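Local coordinates for protein cyclopropane mycolic acid synthase 1 (Mycobacterium tuberculosis, PDB 1KPH) that converts a double bond at the distal position of alpha mycolic acids into a cyclopropane ring, using a methylene group from S-adenosyl-L-methionine, at residues 15-20 / 95-100; 150-155 / 216-221; 181-186 / 275-280. One frame throughout, in Å; residues are numbered along the deposited sequence.

Interaction 1. Residues 15-20 / 95-100. With SAH (S-adenosyl-L-homocysteine), chain F; 10A (didecyl-dimethyl-ammonium), chain G.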
loop_
_atom_site.group_PDB
_atom_site.type_symbol
_atom_site.label_atom_id
_atom_site.label_comp_id
_atom_site.label_asym_id
_atom_site.label_seq_id
_atom_site.Cartn_x
_atom_site.Cartn_y
_atom_site.Cartn_z
ATOM N N HIS A 15 11.282 6.613 4.765
ATOM C CA HIS A 15 10.519 5.698 5.602
ATOM C C HIS A 15 10.889 4.221 5.457
ATOM O O HIS A 15 11.282 3.581 6.430
ATOM C CB HIS A 15 9.023 5.856 5.320
ATOM C CG HIS A 15 8.150 5.058 6.241
ATOM N ND1 HIS A 15 7.725 5.534 7.462
ATOM C CD2 HIS A 15 7.665 3.797 6.140
ATOM C CE1 HIS A 15 7.017 4.602 8.075
ATOM N NE2 HIS A 15 6.967 3.537 7.294
ATOM N N TYR A 16 10.779 3.688 4.243
ATOM C CA TYR A 16 11.039 2.267 4.003
ATOM C C TYR A 16 12.480 1.771 4.010
ATOM O O TYR A 16 12.713 0.567 4.145
ATOM C CB TYR A 16 10.355 1.828 2.706
ATOM C CG TYR A 16 8.891 2.207 2.658
ATOM C CD1 TYR A 16 8.485 3.414 2.092
ATOM C CD2 TYR A 16 7.915 1.380 3.216
ATOM C CE1 TYR A 16 7.142 3.792 2.083
ATOM C CE2 TYR A 16 6.570 1.750 3.212
ATOM C CZ TYR A 16 6.190 2.957 2.644
ATOM O OH TYR A 16 4.863 3.333 2.636
ATOM N N ASP A 17 13.450 2.665 3.861
ATOM C CA ASP A 17 14.835 2.215 3.892
ATOM C C ASP A 17 15.437 2.377 5.276
ATOM O O ASP A 17 16.656 2.345 5.444
ATOM C CB ASP A 17 15.684 2.950 2.854
ATOM C CG ASP A 17 15.477 2.408 1.456
ATOM O OD1 ASP A 17 15.189 1.196 1.332
ATOM O OD2 ASP A 17 15.616 3.180 0.484
ATOM N N LEU A 18 14.569 2.530 6.270
ATOM C CA LEU A 18 15.005 2.676 7.653
ATOM C C LEU A 18 15.824 1.461 8.069
ATOM O O LEU A 18 16.927 1.600 8.592
ATOM C CB LEU A 18 13.790 2.815 8.574
ATOM C CG LEU A 18 14.041 2.975 10.076
ATOM C CD1 LEU A 18 14.787 4.269 10.338
ATOM C CD2 LEU A 18 12.716 2.975 10.818
ATOM N N SER A 19 15.274 0.272 7.825
ATOM C CA SER A 19 15.928 -0.992 8.165
ATOM C C SER A 19 14.933 -2.149 8.135
ATOM O O SER A 19 14.026 -2.206 8.962
ATOM C CB SER A 19 16.543 -0.923 9.565
ATOM O OG SER A 19 16.843 -2.220 10.052
ATOM N N ASP A 20 15.104 -3.071 7.191
ATOM C CA ASP A 20 14.204 -4.213 7.095
ATOM C C ASP A 20 14.073 -4.870 8.458
ATOM O O ASP A 20 12.976 -5.224 8.892
ATOM C CB ASP A 20 14.734 -5.239 6.094
ATOM C CG ASP A 20 14.607 -4.777 4.666
ATOM O OD1 ASP A 20 14.900 -5.584 3.758
ATOM O OD2 ASP A 20 14.214 -3.612 4.448
ATOM N N LEU A 95 10.546 2.431 -4.814
ATOM C CA LEU A 95 11.578 3.451 -4.680
ATOM C C LEU A 95 12.503 3.128 -3.515
ATOM O O LEU A 95 13.473 3.845 -3.264
ATOM C CB LEU A 95 10.935 4.823 -4.454
ATOM C CG LEU A 95 9.836 5.215 -5.444
ATOM C CD1 LEU A 95 9.367 6.638 -5.148
ATOM C CD2 LEU A 95 10.362 5.100 -6.870
ATOM N N SER A 96 12.199 2.041 -2.810
ATOM C CA SER A 96 12.984 1.621 -1.657
ATOM C C SER A 96 14.165 0.733 -2.041
ATOM O O SER A 96 13.986 -0.337 -2.623
ATOM C CB SER A 96 12.082 0.878 -0.665
ATOM O OG SER A 96 12.816 0.406 0.446
ATOM N N LYS A 97 15.373 1.179 -1.710
ATOM C CA LYS A 97 16.575 0.412 -2.021
ATOM C C LYS A 97 16.530 -0.949 -1.330
ATOM O O LYS A 97 16.757 -1.983 -1.958
ATOM C CB LYS A 97 17.827 1.165 -1.560
ATOM C CG LYS A 97 17.929 2.596 -2.065
ATOM C CD LYS A 97 19.257 3.221 -1.668
ATOM C CE LYS A 97 19.312 4.695 -2.047
ATOM N NZ LYS A 97 18.973 4.916 -3.481
ATOM N N ASN A 98 16.232 -0.940 -0.034
ATOM C CA ASN A 98 16.170 -2.168 0.747
ATOM C C ASN A 98 15.109 -3.147 0.254
ATOM O O ASN A 98 15.290 -4.364 0.343
ATOM C CB ASN A 98 15.931 -1.847 2.226
ATOM C CG ASN A 98 17.061 -1.025 2.832
ATOM O OD1 ASN A 98 18.166 -0.972 2.284
ATOM N ND2 ASN A 98 16.792 -0.391 3.970
ATOM N N GLN A 99 14.003 -2.618 -0.260
ATOM C CA GLN A 99 12.932 -3.468 -0.763
ATOM C C GLN A 99 13.343 -4.054 -2.104
ATOM O O GLN A 99 13.105 -5.232 -2.373
ATOM C CB GLN A 99 11.637 -2.671 -0.912
ATOM C CG GLN A 99 11.090 -2.142 0.410
ATOM C CD GLN A 99 9.728 -1.498 0.258
ATOM O OE1 GLN A 99 9.422 -0.915 -0.777
ATOM N NE2 GLN A 99 8.909 -1.588 1.299
ATOM N N ALA A 100 13.961 -3.226 -2.942
ATOM C CA ALA A 100 14.416 -3.674 -4.250
ATOM C C ALA A 100 15.401 -4.826 -4.074
ATOM O O ALA A 100 15.334 -5.822 -4.795
ATOM C CB ALA A 100 15.080 -2.529 -4.996
HETATM N N SAH F . 2.206 -2.779 -1.734
HETATM C CA SAH F . 3.055 -3.253 -0.641
HETATM C CB SAH F . 3.876 -2.101 -0.022
HETATM C CG SAH F . 3.143 -0.799 0.370
HETATM C C SAH F . 2.217 -3.930 0.457
HETATM O OXT SAH F . 2.809 -4.542 1.364
HETATM C "C5'" SAH F . 4.331 1.674 -0.245
HETATM C "C4'" SAH F . 5.120 1.142 -1.433
HETATM O "O4'" SAH F . 4.882 1.891 -2.656
HETATM C "C3'" SAH F . 6.630 1.160 -1.204
HETATM O "O3'" SAH F . 7.191 -0.097 -1.667
HETATM C "C2'" SAH F . 7.100 2.335 -2.026
HETATM O "O2'" SAH F . 8.473 2.218 -2.407
HETATM C "C1'" SAH F . 6.165 2.306 -3.186
HETATM N N9 SAH F . 6.059 3.589 -3.889
HETATM C C8 SAH F . 5.812 4.844 -3.424
HETATM N N7 SAH F . 5.772 5.799 -4.300
HETATM C C5 SAH F . 6.018 5.109 -5.487
HETATM C C6 SAH F . 6.127 5.533 -6.969
HETATM N N6 SAH F . 5.979 6.802 -7.382
HETATM N N1 SAH F . 6.389 4.536 -7.877
HETATM C C2 SAH F . 6.535 3.253 -7.446
HETATM N N3 SAH F . 6.460 2.765 -6.183
HETATM C C4 SAH F . 6.197 3.757 -5.249
HETATM C C1 10A G . -2.899 13.561 5.574
HETATM C C2 10A G . -1.509 13.082 5.138
HETATM C C3 10A G . -1.524 11.567 4.904
HETATM C C4 10A G . -0.186 10.945 4.480
HETATM C C5 10A G . -0.423 9.437 4.310
HETATM C C6 10A G . 0.817 8.605 3.948
HETATM C C7 10A G . 0.314 7.154 3.889
HETATM C C8 10A G . 1.404 6.095 3.701
HETATM C C9 10A G . 0.727 4.707 3.736
HETATM C C10 10A G . 1.784 3.603 3.767
HETATM N N1 10A G . 1.431 2.130 4.030
HETATM C C11 10A G . 2.750 1.387 4.081
HETATM C C12 10A G . 0.645 1.538 2.888
HETATM C C13 10A G . 0.616 1.833 5.299
HETATM C C14 10A G . 1.080 2.269 6.724
HETATM C C15 10A G . 0.012 2.225 7.843
HETATM C C16 10A G . -1.238 3.129 7.727
HETATM C C17 10A G . -0.919 4.635 7.794
HETATM C C18 10A G . -2.172 5.518 7.709
HETATM C C19 10A G . -1.786 7.001 7.793
HETATM C C20 10A G . -3.060 7.861 7.760
HETATM C C21 10A G . -2.734 9.352 7.881
HETATM C C22 10A G . -4.045 10.139 7.867
HETATM O O HOH W 1 16.897 -5.554 1.969
#
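Helix 9-16 ends where D17 leaves helical backbone angles, and this turn faces the start of helix 97-109. D17 and N98 come closest, their CA atoms 5.6 Å apart. The D17 carboxylate, with CG anti to the carbonyl carbon (chi1 -78°), sits over the first turn of helix 97-109. Its OD2 takes the K97 N-H on the syn lone pair. Its OD1 is gripped twice from above the carboxylate plane: by N98 N at 2.7 Å (N-H...O angle 160°) and by the hydroxyl of S96. S96 is the N-cap residue, and its OG also accepts a weak bond from Q99 N. A negative carboxylate at a helix N terminus is probably favoured by the helix dipole, which would help keep D17 ionised. One water bridges D20 OD1 and N98 O. H15 CD2 lies over one face of the Y16 ring and SAH C3' over the other. Y16 OH is hydrogen-bonded to H141 NE2 and lies 3.2 Å from C11 of didecyl-dimethyl-ammonium. Q99 OE1 accepts from SAH O3' at 2.5 Å, and L95 N donates to O2'. This is the ribose site of a Rossmann-like methyltransferase, with the end of helix 9-16 against it and Y16 between the two ligands.

Interaction 2. Residues 150-155 / 216-221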
loop_
_atom_site.group_PDB
_atom_site.type_symbol
_atom_site.label_atom_id
_atom_site.label_comp_id
_atom_site.label_asym_id
_atom_site.label_seq_id
_atom_site.Cartn_x
_atom_site.Cartn_y
_atom_site.Cartn_z
ATOM N N PHE A 150 -0.656 9.333 -13.198
ATOM C CA PHE A 150 -0.661 7.914 -12.884
ATOM C C PHE A 150 -1.751 7.162 -13.644
ATOM O O PHE A 150 -1.474 6.165 -14.313
ATOM C CB PHE A 150 -0.842 7.689 -11.383
ATOM C CG PHE A 150 -0.887 6.238 -11.001
ATOM C CD1 PHE A 150 0.221 5.419 -11.212
ATOM C CD2 PHE A 150 -2.050 5.676 -10.483
ATOM C CE1 PHE A 150 0.169 4.059 -10.918
ATOM C CE2 PHE A 150 -2.112 4.314 -10.185
ATOM C CZ PHE A 150 -1.001 3.505 -10.403
ATOM N N PHE A 151 -2.992 7.632 -13.549
ATOM C CA PHE A 151 -4.088 6.964 -14.246
ATOM C C PHE A 151 -3.928 7.013 -15.763
ATOM O O PHE A 151 -4.396 6.121 -16.476
ATOM C CB PHE A 151 -5.434 7.568 -13.845
ATOM C CG PHE A 151 -5.890 7.165 -12.471
ATOM C CD1 PHE A 151 -5.471 7.867 -11.346
ATOM C CD2 PHE A 151 -6.726 6.062 -12.301
ATOM C CE1 PHE A 151 -5.878 7.476 -10.070
ATOM C CE2 PHE A 151 -7.137 5.664 -11.032
ATOM C CZ PHE A 151 -6.713 6.373 -9.914
ATOM N N SER A 152 -3.269 8.057 -16.253
ATOM C CA SER A 152 -3.034 8.194 -17.683
ATOM C C SER A 152 -2.123 7.047 -18.110
ATOM O O SER A 152 -2.406 6.339 -19.076
ATOM C CB SER A 152 -2.365 9.539 -17.989
ATOM O OG SER A 152 -2.089 9.673 -19.376
ATOM N N LEU A 153 -1.031 6.868 -17.370
ATOM C CA LEU A 153 -0.070 5.805 -17.654
ATOM C C LEU A 153 -0.727 4.442 -17.502
ATOM O O LEU A 153 -0.572 3.568 -18.357
ATOM C CB LEU A 153 1.128 5.898 -16.702
ATOM C CG LEU A 153 2.175 4.780 -16.799
ATOM C CD1 LEU A 153 2.784 4.756 -18.193
ATOM C CD2 LEU A 153 3.255 4.993 -15.750
ATOM N N ALA A 154 -1.459 4.265 -16.407
ATOM C CA ALA A 154 -2.143 3.008 -16.140
ATOM C C ALA A 154 -3.039 2.620 -17.313
ATOM O O ALA A 154 -3.011 1.482 -17.778
ATOM C CB ALA A 154 -2.971 3.127 -14.868
ATOM N N HIS A 155 -3.827 3.570 -17.797
ATOM C CA HIS A 155 -4.731 3.302 -18.905
ATOM C C HIS A 155 -3.965 3.010 -20.190
ATOM O O HIS A 155 -4.389 2.191 -21.005
ATOM C CB HIS A 155 -5.674 4.491 -19.109
ATOM C CG HIS A 155 -6.804 4.214 -20.051
ATOM N ND1 HIS A 155 -6.653 4.227 -21.421
ATOM C CD2 HIS A 155 -8.100 3.897 -19.819
ATOM C CE1 HIS A 155 -7.808 3.930 -21.992
ATOM N NE2 HIS A 155 -8.702 3.725 -21.041
ATOM N N SER A 216 -12.097 8.270 -13.922
ATOM C CA SER A 216 -13.039 8.556 -14.997
ATOM C C SER A 216 -12.439 9.471 -16.066
ATOM O O SER A 216 -12.568 9.208 -17.266
ATOM C CB SER A 216 -14.305 9.185 -14.412
ATOM O OG SER A 216 -13.982 10.238 -13.519
ATOM N N ALA A 217 -11.774 10.536 -15.630
ATOM C CA ALA A 217 -11.163 11.493 -16.550
ATOM C C ALA A 217 -10.099 10.856 -17.442
ATOM O O ALA A 217 -9.763 11.388 -18.505
ATOM C CB ALA A 217 -10.553 12.647 -15.763
ATOM N N ASN A 218 -9.568 9.714 -17.014
ATOM C CA ASN A 218 -8.538 9.040 -17.789
ATOM C C ASN A 218 -9.033 7.792 -18.505
ATOM O O ASN A 218 -8.239 6.946 -18.922
ATOM C CB ASN A 218 -7.341 8.718 -16.897
ATOM C CG ASN A 218 -6.474 9.936 -16.639
ATOM O OD1 ASN A 218 -5.819 10.443 -17.548
ATOM N ND2 ASN A 218 -6.478 10.420 -15.404
ATOM N N GLY A 219 -10.352 7.682 -18.637
ATOM C CA GLY A 219 -10.935 6.561 -19.350
ATOM C C GLY A 219 -11.321 5.306 -18.597
ATOM O O GLY A 219 -11.735 4.330 -19.225
ATOM N N PHE A 220 -11.199 5.307 -17.274
ATOM C CA PHE A 220 -11.559 4.124 -16.501
ATOM C C PHE A 220 -12.986 4.159 -15.983
ATOM O O PHE A 220 -13.580 5.224 -15.806
ATOM C CB PHE A 220 -10.638 3.945 -15.294
ATOM C CG PHE A 220 -9.256 3.496 -15.637
ATOM C CD1 PHE A 220 -8.196 4.396 -15.624
ATOM C CD2 PHE A 220 -9.005 2.165 -15.946
ATOM C CE1 PHE A 220 -6.903 3.975 -15.914
ATOM C CE2 PHE A 220 -7.721 1.733 -16.238
ATOM C CZ PHE A 220 -6.665 2.640 -16.221
ATOM N N THR A 221 -13.517 2.969 -15.733
ATOM C CA THR A 221 -14.851 2.802 -15.186
ATOM C C THR A 221 -14.675 2.048 -13.872
ATOM O O THR A 221 -14.314 0.869 -13.867
ATOM C CB THR A 221 -15.746 1.978 -16.125
ATOM O OG1 THR A 221 -16.077 2.763 -17.280
ATOM C CG2 THR A 221 -17.021 1.559 -15.414
HETATM O O HOH W 2 -5.339 8.945 -20.086
#
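H155 has CG anti to its backbone N (chi1 -169°), while F220 has CG anti to its carbonyl carbon (chi1 -72°). The two side chains run antiparallel alongside each other. The result is a T-shaped pair. The edge of H155 points at the face of F220, with CD2 above the ring centre. The centroids are 5.0 Å apart and the planes stand at 76°. The rim of F220 meets the helix backbone. F220 CE1 lies 3.3 Å from F151 O, near the plane of the F220 ring, and CZ lies 3.4 Å from H155 CA. F151 turns its ring edge to F220, with CD2 4.0 Å from F220 CD1. The methyl of A154 adds a contact to CZ.

N218 meets the helix at F151 and S152. Its CG is anti to the carbonyl carbon, which sets the amide alongside these two residues. ND2 lies 3.4 Å from F151 CB, but its hydrogen bonds go to C214 O and D148 OD2. OD1 approaches the CA and CB of S152 and accepts from a water, which is also weakly bonded to S152 OG. The carbonyl O of N218 lies over a face of the H155 ring, 3.2 Å from CD2. G219 has positive phi and is the C-prime residue of a Schellman motif. This ends helix 208-217 and turns the chain toward the next strand.

No direct hydrogen bond joins the two segments, so the contact rests mainly on aromatic and apolar packing, with that one water between them. F220 also touches A215 and L158. F151 reaches M164 and L166 of strand 163-171 and C214 and A215 of helix 208-217. Helix 147-157 is thus packed against the sheet and against the turn between helix 208-217 and edge strand 221-227.

Interaction 3. Residues 181-186 / 275-280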
loop_
_atom_site.group_PDB
_atom_site.type_symbol
_atom_site.label_atom_id
_atom_site.label_comp_id
_atom_site.label_asym_id
_atom_site.label_seq_id
_atom_site.Cartn_x
_atom_site.Cartn_y
_atom_site.Cartn_z
ATOM N N GLY A 181 -20.114 15.332 12.370
ATOM C CA GLY A 181 -20.377 15.183 13.788
ATOM C C GLY A 181 -19.179 14.546 14.456
ATOM O O GLY A 181 -19.307 13.831 15.450
ATOM N N LEU A 182 -18.003 14.814 13.897
ATOM C CA LEU A 182 -16.760 14.265 14.415
ATOM C C LEU A 182 -15.967 15.310 15.193
ATOM O O LEU A 182 -15.489 16.291 14.623
ATOM C CB LEU A 182 -15.912 13.729 13.260
ATOM C CG LEU A 182 -16.545 12.624 12.409
ATOM C CD1 LEU A 182 -15.654 12.319 11.215
ATOM C CD2 LEU A 182 -16.758 11.376 13.256
ATOM N N PRO A 183 -15.818 15.111 16.513
ATOM C CA PRO A 183 -15.074 16.049 17.357
ATOM C C PRO A 183 -13.586 16.003 17.023
ATOM O O PRO A 183 -13.210 15.693 15.892
ATOM C CB PRO A 183 -15.366 15.541 18.765
ATOM C CG PRO A 183 -15.456 14.061 18.558
ATOM C CD PRO A 183 -16.300 13.964 17.304
ATOM N N MET A 184 -12.747 16.318 18.004
ATOM C CA MET A 184 -11.301 16.288 17.809
ATOM C C MET A 184 -10.846 17.261 16.723
ATOM O O MET A 184 -10.337 18.339 17.028
ATOM C CB MET A 184 -10.873 14.865 17.456
ATOM C CG MET A 184 -11.438 13.828 18.413
ATOM S SD MET A 184 -11.337 12.149 17.779
ATOM C CE MET A 184 -9.746 11.634 18.464
ATOM N N SER A 185 -11.037 16.872 15.462
ATOM C CA SER A 185 -10.659 17.689 14.307
ATOM C C SER A 185 -9.244 18.245 14.438
ATOM O O SER A 185 -8.317 17.745 13.802
ATOM C CB SER A 185 -11.659 18.837 14.113
ATOM O OG SER A 185 -11.734 19.667 15.261
ATOM N N PHE A 186 -9.088 19.287 15.252
ATOM C CA PHE A 186 -7.784 19.896 15.484
ATOM C C PHE A 186 -6.783 18.795 15.806
ATOM O O PHE A 186 -5.675 18.773 15.271
ATOM C CB PHE A 186 -7.854 20.882 16.658
ATOM C CG PHE A 186 -8.604 22.149 16.350
ATOM C CD1 PHE A 186 -8.941 23.029 17.372
ATOM C CD2 PHE A 186 -8.956 22.474 15.043
ATOM C CE1 PHE A 186 -9.619 24.214 17.099
ATOM C CE2 PHE A 186 -9.634 23.658 14.758
ATOM C CZ PHE A 186 -9.966 24.530 15.788
ATOM N N ILE A 275 -12.481 5.519 14.772
ATOM C CA ILE A 275 -13.482 6.583 14.832
ATOM C C ILE A 275 -14.038 6.983 13.462
ATOM O O ILE A 275 -15.068 7.652 13.375
ATOM C CB ILE A 275 -12.919 7.838 15.545
ATOM C CG1 ILE A 275 -14.029 8.875 15.724
ATOM C CG2 ILE A 275 -11.766 8.423 14.750
ATOM C CD1 ILE A 275 -13.634 10.056 16.581
ATOM N N GLY A 276 -13.351 6.586 12.394
ATOM C CA GLY A 276 -13.835 6.892 11.060
ATOM C C GLY A 276 -13.338 8.131 10.335
ATOM O O GLY A 276 -13.922 8.507 9.318
ATOM N N TYR A 277 -12.279 8.770 10.822
ATOM C CA TYR A 277 -11.771 9.959 10.139
ATOM C C TYR A 277 -11.059 9.576 8.851
ATOM O O TYR A 277 -10.923 10.393 7.944
ATOM C CB TYR A 277 -10.824 10.762 11.037
ATOM C CG TYR A 277 -11.523 11.466 12.178
ATOM C CD1 TYR A 277 -10.913 12.525 12.855
ATOM C CD2 TYR A 277 -12.791 11.063 12.595
ATOM C CE1 TYR A 277 -11.554 13.162 13.919
ATOM C CE2 TYR A 277 -13.435 11.688 13.652
ATOM C CZ TYR A 277 -12.816 12.733 14.311
ATOM O OH TYR A 277 -13.469 13.336 15.362
ATOM N N ILE A 278 -10.599 8.333 8.779
ATOM C CA ILE A 278 -9.927 7.846 7.582
ATOM C C ILE A 278 -10.503 6.496 7.189
ATOM O O ILE A 278 -11.043 5.771 8.024
ATOM C CB ILE A 278 -8.400 7.733 7.785
ATOM C CG1 ILE A 278 -8.091 6.938 9.051
ATOM C CG2 ILE A 278 -7.788 9.130 7.852
ATOM C CD1 ILE A 278 -6.611 6.876 9.373
ATOM N N ASP A 279 -10.389 6.173 5.907
ATOM C CA ASP A 279 -10.929 4.936 5.359
ATOM C C ASP A 279 -9.861 4.322 4.454
ATOM O O ASP A 279 -8.797 4.910 4.246
ATOM C CB ASP A 279 -12.191 5.280 4.547
ATOM C CG ASP A 279 -13.066 4.070 4.239
ATOM O OD1 ASP A 279 -12.676 2.924 4.538
ATOM O OD2 ASP A 279 -14.166 4.280 3.681
ATOM N N VAL A 280 -10.134 3.129 3.940
ATOM C CA VAL A 280 -9.214 2.456 3.028
ATOM C C VAL A 280 -10.109 1.708 2.050
ATOM O O VAL A 280 -11.014 0.972 2.453
ATOM C CB VAL A 280 -8.249 1.485 3.773
ATOM C CG1 VAL A 280 -9.027 0.428 4.532
ATOM C CG2 VAL A 280 -7.297 0.840 2.772
#
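The loop 181-186 has no regular structure and faces the turn between helix 256-275 and strand 278-286, with L182 and Y277 nearest at 7.9 Å between CA atoms. G276 has positive phi and is the C-prime residue of a Schellman motif that ends the helix. Y277 follows it and carries the contact. Its CG is anti to the carbonyl carbon (chi1 -71°), and the ring reaches out so that its hydroxyl enters the loop. There OH donates to P183 O, at a very short 2.4 Å. The approach is bent, with a C=O...O angle of 114°, and OH sits above the carbonyl plane. Either the fit is tight or the loop is imprecisely placed, so bond strength should not be read from the length.

L182 and Y277 reach toward each other. L182 CB lies 3.2 Å from Y277 CE2, and CB, CD1 and CD2 gather round the CE2 and CD2 atoms. M184 crosses the ring obliquely. Its chain is bent at the last torsion. SD lies 4.6 Å from the Y277 ring centroid, 46° off the ring normal, in a Met-aromatic contact. The same sulfur meets I275 CD1 tip to tip at 3.3 Å. I275 CG1 is anti to its backbone N, which extends the side chain toward the loop. F188 meets Y277 edge-to-face, and M272 of helix 256-275 also touches it.

This is a surface contact, although Y277 itself is buried. The next residue, I278, touches the bound didecyl-dimethyl-ammonium, and V280 lines the carbonate pocket. The Y277 hydroxyl donates to the P183 carbonyl, which also takes a weak bond from S185 N. That one hydrogen bond across the contact fixes where the end of the phenol lies, while L182, M184 and I275 add less directional apolar and sulfur contacts.

From the N terminus, interaction 1 comes first. It closes a loop between helix 9-16 and helix 97-109, and is complete before the others begin. Interaction 2 opens at helix 147-157. Interaction 3 opens at 181-186, before interaction 2 closes at 216-221, and itself closes at 275-280. Interactions 2 and 3 therefore cross, while interaction 1 stands in series with both. The three do not touch: their centres are about 29 to 30 Å apart. Interaction 1 joins the end of helix 9-16 to the start of helix 97-109, just past strand 89-93, beside the bound SAH. Interaction 2 ties a helix to the approach to edge strand 221-227. Interaction 3 ties the loop before helix 186-199 to the start of strand 278-286.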